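PDB 5C3U: L-serine ammonia-lyase from Rhizomucor miehei CAU432, which binds pyridoxal-5'-phosphate as a member of the pyridoxal-phosphate-dependent enzyme family, in a chain with two beta sheets flanked by helices. Local coordinates for residues K275-A280 against A320-Y325. Residues are numbered along the deposited sequence; the frame is centred on the assembly and turned at random.
Sequences KMLVEA and AHLDEY
L277 and L322 meet methyl to methyl where the loop between helices 260-274 and 280-290 faces the last helix of the model, 319-329, in a pyridoxal-phosphate-dependent enzyme with an alpha/beta fold of one mixed and one parallel sheet. The touch is narrow and tight: CD2 of L277 lies 3.3 Å from CD1 of L322, closer than usual for two carbons, and the two side chains run at a slant to one another. In each leucine CG is anti to the carbonyl carbon (chi1 -55° in L277, -83° in L322), which points the branched ends at one another across the contact. Helix 260-274 lines this apolar patch as well, with A271 against L277 and V267 against L322.

One helical turn beyond H321, Y325 reaches toward the start of helix 280-290. Its hydroxyl OH stands 4.0 Å from CB of A280, a loose contact, and the closer link runs through a water. That water accepts a hydrogen bond from A280 N at 2.9 Å and pairs with Y325 OH at 2.8 Å, lying in the plane of the phenol ring at its edge. A first-turn amide is thereby satisfied by a water shared with the tyrosine hydroxyl. The N-cap residue E279, just before it, touches pyridoxal-5'-phosphate, and its carboxylate takes part in hydrogen bonds with N80 and the backbone N of D316 at OE2, and with the hydroxyls of S234 and S281 at OE1. Over one face of the Y325 ring, offset toward the rim, sits the carbonyl oxygen of H321, 3.2 Å above the plane.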
# COMPACT_ATOMS: atom_id res chain seq x y z
N LYS A 275 -13.50 13.29 4.37
CA LYS A 275 -14.32 12.61 5.40
C LYS A 275 -13.96 11.12 5.43
O LYS A 275 -14.80 10.27 5.65
CB LYS A 275 -15.83 12.79 5.16
CG LYS A 275 -16.33 14.22 4.93
CD LYS A 275 -15.79 15.24 5.91
CE LYS A 275 -16.21 16.63 5.47
NZ LYS A 275 -15.73 17.66 6.43
N MET A 276 -12.70 10.82 5.16
CA MET A 276 -12.23 9.44 5.19
C MET A 276 -10.98 9.36 6.03
O MET A 276 -10.12 10.28 5.95
CB MET A 276 -11.94 8.96 3.79
CG MET A 276 -13.22 8.69 3.04
SD MET A 276 -12.88 8.68 1.29
CE MET A 276 -14.57 8.69 0.70
N LEU A 277 -10.88 8.29 6.83
CA LEU A 277 -9.69 8.04 7.64
C LEU A 277 -8.81 7.07 6.92
O LEU A 277 -9.24 5.97 6.62
CB LEU A 277 -10.05 7.47 9.03
CG LEU A 277 -11.03 8.22 9.92
CD1 LEU A 277 -11.15 7.54 11.28
CD2 LEU A 277 -10.61 9.68 10.07
N VAL A 278 -7.58 7.50 6.59
CA VAL A 278 -6.61 6.61 5.98
C VAL A 278 -5.34 6.53 6.83
O VAL A 278 -5.06 7.40 7.66
CB VAL A 278 -6.25 7.01 4.52
CG1 VAL A 278 -7.51 7.01 3.64
CG2 VAL A 278 -5.54 8.36 4.47
N GLU A 279 -4.58 5.46 6.60
CA GLU A 279 -3.34 5.24 7.35
C GLU A 279 -2.30 6.27 6.97
O GLU A 279 -2.36 6.81 5.87
CB GLU A 279 -2.77 3.89 6.96
CG GLU A 279 -3.12 2.78 7.90
CD GLU A 279 -2.47 1.46 7.49
OE1 GLU A 279 -1.28 1.42 7.09
OE2 GLU A 279 -3.18 0.46 7.61
N ALA A 280 -1.35 6.51 7.87
CA ALA A 280 -0.21 7.37 7.55
C ALA A 280 0.59 6.91 6.34
O ALA A 280 1.24 7.75 5.69
CB ALA A 280 0.71 7.51 8.77
N ALA A 320 -8.25 7.41 17.96
CA ALA A 320 -7.17 7.62 18.91
C ALA A 320 -5.85 7.92 18.17
O ALA A 320 -5.03 8.67 18.70
CB ALA A 320 -7.02 6.44 19.86
N HIS A 321 -5.67 7.38 16.96
CA HIS A 321 -4.46 7.74 16.17
C HIS A 321 -4.49 9.21 15.87
O HIS A 321 -3.47 9.90 16.01
CB HIS A 321 -4.38 7.02 14.82
CG HIS A 321 -3.99 5.58 14.90
ND1 HIS A 321 -4.78 4.63 15.45
CD2 HIS A 321 -2.86 4.91 14.41
CE1 HIS A 321 -4.18 3.43 15.34
NE2 HIS A 321 -3.00 3.61 14.70
N LEU A 322 -5.65 9.70 15.45
CA LEU A 322 -5.82 11.10 15.09
C LEU A 322 -5.63 12.03 16.28
O LEU A 322 -5.06 13.11 16.14
CB LEU A 322 -7.16 11.34 14.40
CG LEU A 322 -7.14 11.02 12.91
CD1 LEU A 322 -8.55 10.71 12.46
CD2 LEU A 322 -6.53 12.16 12.10
N ASP A 323 -6.08 11.60 17.46
CA ASP A 323 -5.78 12.33 18.70
C ASP A 323 -4.26 12.47 18.88
O ASP A 323 -3.73 13.57 19.16
CB ASP A 323 -6.38 11.59 19.89
CG ASP A 323 -7.90 11.68 19.96
OD1 ASP A 323 -8.49 12.57 19.29
OD2 ASP A 323 -8.51 10.85 20.69
N GLU A 324 -3.57 11.34 18.76
CA GLU A 324 -2.14 11.27 18.95
C GLU A 324 -1.37 12.10 17.94
O GLU A 324 -0.44 12.83 18.30
CB GLU A 324 -1.66 9.81 18.94
CG GLU A 324 -2.06 9.04 20.18
CD GLU A 324 -1.59 9.74 21.44
OE1 GLU A 324 -0.36 9.89 21.61
OE2 GLU A 324 -2.44 10.16 22.25
N TYR A 325 -1.79 12.01 16.68
CA TYR A 325 -1.12 12.73 15.59
C TYR A 325 -1.21 14.23 15.83
O TYR A 325 -0.21 14.94 15.71
CB TYR A 325 -1.70 12.39 14.22
CG TYR A 325 -1.44 10.97 13.76
CD1 TYR A 325 -0.56 10.14 14.44
CD2 TYR A 325 -2.07 10.47 12.61
CE1 TYR A 325 -0.33 8.84 14.03
CE2 TYR A 325 -1.83 9.18 12.17
CZ TYR A 325 -0.97 8.37 12.87
OH TYR A 325 -0.74 7.08 12.43
O HOH W 1 -1.81 5.37 10.54